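Local coordinates for protein fucose-specific lectin (Aleuria aurantia, PDB 6GKE) that binds L-fucose as a homodimeric six-bladed beta-propeller lectin, with strongest preference for the alpha-1,6-linked core fucose of glycoproteins, at residues 6-16 against 261-271. The protein carries 1 engineered substitution. Residues are numbered along the deposited sequence; the frame is centred on the assembly and turned at random.
Sequences YTSKIAAISWA and LPDTFIAANSS. With GOL (glycerol), chain J; EDO (1,2-ethanediol), chain I; EDO (1,2-ethanediol), chain B.
S14 and S271, and I10 and A267, meet through their side chains between the innermost strands of the first and last blades of a six-bladed beta-propeller, where the ring of blades closes, while K9 and F265 meet in the segments leading into those strands. Strands 10-15 and 267-271 run parallel, 6° apart, with axes 5.3 Å from each other at closest approach, yet they belong to separate sheets packed mainly through side chains, the rule for neighbouring propeller blades; here waters and a bound glycerol also lie between them. The close approach is consistent with the small side chains of A12, S14, A267 and S271 along it. The methyl CB of A267 lies 3.8 Å from CG2 of I10 and also faces CB of A12. Near it the glycerol, probably from the crystallisation liquor, accepts from the backbone N of both A12 and A268. Farther along, the amide of N269 reaches across, ND2 to I13 O at 3.1 Å, but weakly and bent (121°); its stronger partner is Q23. The hydroxyls S14 OG and S271 OG share a hydrogen bond of 2.7 Å, and R21 donates to S14 OG as well. At the other end K9 CG, anti to the carbonyl carbon (chi1 -74°), lies over one face of the F265 ring, 4.0 Å from its centroid, a CH-pi contact; a bend at chi2 carries CD and CE on over the ring, and the ammonium continues to F60 O. The ring's edge meets T7 O, 3.3 Å from CE2. Water 2 bridges S8 O to F265 N. Beyond, T7 CG2 sits over one face of the Y6 ring, and Y6 OH approaches P262 O in the type II turn 261-264, while water 1 links that hydroxyl to D263 OD2. Y6 also stacks on Y6 of the second subunit, bringing this end of the seam into the dimer interface. Within their own blades, strand 10-15 pairs antiparallel with strand 22-28 and strand 267-271 with strand 275-282. A268 and S270 pack on strand 213-219 of the preceding blade.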
loop_
_atom_site.group_PDB
_atom_site.type_symbol
_atom_site.label_atom_id
_atom_site.label_comp_id
_atom_site.label_asym_id
_atom_site.label_seq_id
_atom_site.Cartn_x
_atom_site.Cartn_y
_atom_site.Cartn_z
ATOM N N TYR A 6 1.889 3.466 0.709
ATOM C CA TYR A 6 2.261 2.483 -0.305
ATOM C C TYR A 6 2.190 3.149 -1.680
ATOM O O TYR A 6 1.167 3.736 -2.022
ATOM C CB TYR A 6 1.353 1.255 -0.245
ATOM C CG TYR A 6 1.545 0.280 -1.375
ATOM C CD1 TYR A 6 2.783 -0.282 -1.639
ATOM C CD2 TYR A 6 0.482 -0.077 -2.185
ATOM C CE1 TYR A 6 2.959 -1.186 -2.673
ATOM C CE2 TYR A 6 0.638 -0.989 -3.214
ATOM C CZ TYR A 6 1.882 -1.536 -3.465
ATOM O OH TYR A 6 2.012 -2.436 -4.484
ATOM N N THR A 7 3.281 3.021 -2.437
ATOM C CA THR A 7 3.518 3.659 -3.756
ATOM C C THR A 7 3.769 5.165 -3.617
ATOM O O THR A 7 3.760 5.889 -4.612
ATOM C CB THR A 7 2.477 3.326 -4.843
ATOM O OG1 THR A 7 1.239 4.014 -4.655
ATOM C CG2 THR A 7 2.232 1.840 -4.958
ATOM N N SER A 8 4.113 5.623 -2.408
ATOM C CA SER A 8 4.746 6.927 -2.252
ATOM C C SER A 8 5.971 7.015 -3.162
ATOM O O SER A 8 6.745 6.066 -3.266
ATOM C CB SER A 8 5.185 7.122 -0.825
ATOM O OG SER A 8 5.886 8.342 -0.637
ATOM N N LYS A 9 6.208 8.200 -3.722
ATOM C CA LYS A 9 7.505 8.473 -4.298
ATOM C C LYS A 9 8.500 8.735 -3.160
ATOM O O LYS A 9 8.130 8.893 -1.998
ATOM C CB LYS A 9 7.424 9.607 -5.321
ATOM C CG LYS A 9 6.761 9.201 -6.632
ATOM C CD LYS A 9 5.256 9.018 -6.571
ATOM C CE LYS A 9 4.655 8.986 -7.961
ATOM N NZ LYS A 9 3.185 8.778 -7.936
ATOM N N ILE A 10 9.779 8.737 -3.526
ATOM C CA ILE A 10 10.876 8.890 -2.587
ATOM C C ILE A 10 11.847 9.911 -3.176
ATOM O O ILE A 10 12.044 9.957 -4.382
ATOM C CB ILE A 10 11.592 7.548 -2.320
ATOM C CG1 ILE A 10 10.609 6.433 -1.959
ATOM C CG2 ILE A 10 12.663 7.705 -1.253
ATOM C CD1 ILE A 10 11.228 5.053 -1.943
ATOM N N ALA A 11 12.479 10.718 -2.324
ATOM C CA ALA A 11 13.587 11.580 -2.745
ATOM C C ALA A 11 14.678 11.506 -1.683
ATOM O O ALA A 11 14.379 11.338 -0.512
ATOM C CB ALA A 11 13.129 13.004 -2.960
ATOM N N ALA A 12 15.935 11.638 -2.103
ATOM C CA ALA A 12 17.043 11.468 -1.178
ATOM C C ALA A 12 18.205 12.387 -1.546
ATOM O O ALA A 12 18.463 12.642 -2.719
ATOM C CB ALA A 12 17.493 10.031 -1.171
ATOM N N ILE A 13 18.928 12.815 -0.508
ATOM C CA ILE A 13 20.101 13.679 -0.630
ATOM C C ILE A 13 21.175 13.187 0.347
ATOM O O ILE A 13 20.891 12.478 1.313
ATOM C CB ILE A 13 19.754 15.159 -0.366
ATOM C CG1 ILE A 13 19.125 15.341 1.019
ATOM C CG2 ILE A 13 18.885 15.723 -1.483
ATOM C CD1 ILE A 13 18.895 16.772 1.444
ATOM N N SER A 14 22.409 13.615 0.089
ATOM C CA SER A 14 23.553 13.236 0.899
ATOM C C SER A 14 24.614 14.327 0.774
ATOM O O SER A 14 24.757 14.917 -0.302
ATOM C CB SER A 14 24.093 11.893 0.443
ATOM O OG SER A 14 25.164 11.422 1.248
ATOM N N TRP A 15 25.363 14.562 1.851
ATOM C CA TRP A 15 26.505 15.457 1.783
ATOM C C TRP A 15 27.585 14.998 2.758
ATOM O O TRP A 15 27.309 14.399 3.791
ATOM C CB TRP A 15 26.117 16.926 2.008
ATOM C CG TRP A 15 25.564 17.268 3.358
ATOM C CD1 TRP A 15 26.240 17.793 4.420
ATOM C CD2 TRP A 15 24.190 17.177 3.772
ATOM N NE1 TRP A 15 25.389 18.014 5.466
ATOM C CE2 TRP A 15 24.123 17.648 5.101
ATOM C CE3 TRP A 15 23.011 16.724 3.164
ATOM C CZ2 TRP A 15 22.932 17.681 5.825
ATOM C CZ3 TRP A 15 21.833 16.756 3.880
ATOM C CH2 TRP A 15 21.796 17.233 5.191
ATOM N N ALA A 16 28.831 15.304 2.398
ATOM C CA ALA A 16 29.978 15.021 3.243
ATOM C C ALA A 16 29.943 15.929 4.478
ATOM O O ALA A 16 29.560 17.085 4.376
ATOM C CB ALA A 16 31.244 15.209 2.449
ATOM N N LEU A 261 8.156 -4.051 -3.323
ATOM C CA LEU A 261 6.772 -4.361 -3.645
ATOM C C LEU A 261 6.437 -3.928 -5.067
ATOM O O LEU A 261 7.075 -3.046 -5.646
ATOM C CB LEU A 261 5.828 -3.669 -2.660
ATOM C CG LEU A 261 5.809 -4.229 -1.240
ATOM C CD1 LEU A 261 5.086 -3.261 -0.321
ATOM C CD2 LEU A 261 5.158 -5.607 -1.190
ATOM N N PRO A 262 5.372 -4.508 -5.665
ATOM C CA PRO A 262 4.913 -4.050 -6.975
ATOM C C PRO A 262 4.614 -2.544 -6.992
ATOM O O PRO A 262 4.129 -1.985 -6.004
ATOM C CB PRO A 262 3.640 -4.875 -7.206
ATOM C CG PRO A 262 3.878 -6.128 -6.402
ATOM C CD PRO A 262 4.572 -5.635 -5.152
ATOM N N ASP A 263 4.910 -1.914 -8.133
ATOM C CA ASP A 263 4.438 -0.558 -8.478
ATOM C C ASP A 263 5.065 0.521 -7.583
ATOM O O ASP A 263 4.562 1.639 -7.517
ATOM C CB ASP A 263 2.911 -0.485 -8.442
ATOM C CG ASP A 263 2.291 -1.489 -9.390
ATOM O OD1 ASP A 263 2.676 -1.483 -10.575
ATOM O OD2 ASP A 263 1.447 -2.286 -8.940
ATOM N N THR A 264 6.220 0.218 -6.983
ATOM C CA THR A 264 6.916 1.121 -6.080
ATOM C C THR A 264 8.046 1.854 -6.812
ATOM O O THR A 264 8.389 1.554 -7.951
ATOM C CB THR A 264 7.452 0.358 -4.864
ATOM O OG1 THR A 264 8.339 -0.660 -5.327
ATOM C CG2 THR A 264 6.341 -0.228 -4.024
ATOM N N PHE A 265 8.641 2.817 -6.106
ATOM C CA PHE A 265 9.622 3.742 -6.675
ATOM C C PHE A 265 10.979 3.602 -5.984
ATOM O O PHE A 265 11.083 3.043 -4.893
ATOM C CB PHE A 265 9.084 5.171 -6.558
ATOM C CG PHE A 265 7.802 5.343 -7.328
ATOM C CD1 PHE A 265 7.823 5.479 -8.708
ATOM C CD2 PHE A 265 6.572 5.265 -6.696
ATOM C CE1 PHE A 265 6.646 5.565 -9.435
ATOM C CE2 PHE A 265 5.396 5.353 -7.427
ATOM C CZ PHE A 265 5.436 5.495 -8.795
ATOM N N ILE A 266 12.008 4.166 -6.628
ATOM C CA ILE A 266 13.337 4.247 -6.040
ATOM C C ILE A 266 13.782 5.711 -5.975
ATOM O O ILE A 266 13.208 6.599 -6.599
ATOM C CB ILE A 266 14.378 3.395 -6.799
ATOM C CG1 ILE A 266 14.642 3.902 -8.222
ATOM C CG2 ILE A 266 13.972 1.934 -6.771
ATOM C CD1 ILE A 266 15.831 3.251 -8.904
ATOM N N ALA A 267 14.852 5.942 -5.214
ATOM C CA ALA A 267 15.579 7.201 -5.224
ATOM C C ALA A 267 17.036 6.896 -4.892
ATOM O O ALA A 267 17.310 5.914 -4.209
ATOM C CB ALA A 267 14.998 8.177 -4.224
ATOM N N ALA A 268 17.955 7.735 -5.365
ATOM C CA ALA A 268 19.364 7.535 -5.075
ATOM C C ALA A 268 19.969 8.822 -4.528
ATOM O O ALA A 268 19.565 9.922 -4.900
ATOM C CB ALA A 268 20.110 7.075 -6.306
ATOM N N ASN A 269 20.979 8.660 -3.674
ATOM C CA ASN A 269 21.833 9.764 -3.296
ATOM C C ASN A 269 23.293 9.323 -3.412
ATOM O O ASN A 269 23.599 8.142 -3.575
ATOM C CB ASN A 269 21.482 10.328 -1.912
ATOM C CG ASN A 269 21.801 9.395 -0.761
ATOM O OD1 ASN A 269 22.679 8.543 -0.870
ATOM N ND2 ASN A 269 21.131 9.568 0.367
ATOM N N SER A 270 24.180 10.311 -3.349
ATOM C CA SER A 270 25.598 10.059 -3.341
ATOM C C SER A 270 26.313 11.287 -2.783
ATOM O O SER A 270 25.848 12.411 -2.914
ATOM C CB SER A 270 26.137 9.672 -4.712
ATOM O OG SER A 270 26.076 10.748 -5.639
ATOM N N SER A 271 27.486 11.038 -2.205
ATOM C CA SER A 271 28.402 12.088 -1.819
ATOM C C SER A 271 29.768 11.451 -1.562
ATOM O O SER A 271 29.903 10.226 -1.536
ATOM C CB SER A 271 27.903 12.898 -0.630
ATOM O OG SER A 271 27.650 12.089 0.508
HETATM C C1 GOL J . 16.838 13.429 -5.622
HETATM O O1 GOL J . 15.534 13.758 -6.142
HETATM C C2 GOL J . 16.912 11.917 -5.444
HETATM O O2 GOL J . 15.648 11.524 -4.961
HETATM C C3 GOL J . 17.122 11.332 -6.848
HETATM O O3 GOL J . 16.901 9.918 -6.929
HETATM C C1 EDO I . -1.598 3.174 -0.879
HETATM O O1 EDO I . -1.390 2.576 -2.155
HETATM C C2 EDO I . -2.629 2.600 0.094
HETATM O O2 EDO I . -2.172 2.663 1.489
HETATM C C1 EDO B . -0.432 1.082 3.470
HETATM O O1 EDO B . 0.240 -0.165 3.623
HETATM C C2 EDO B . 0.294 2.294 2.887
HETATM O O2 EDO B . -0.577 3.100 2.021
HETATM O O HOH W 1 0.180 -1.866 -6.578
HETATM O O HOH W 2 7.075 3.384 -3.671
HETATM O O HOH W 3 10.981 8.235 -6.281
HETATM O O HOH W 4 26.018 15.075 -3.358
#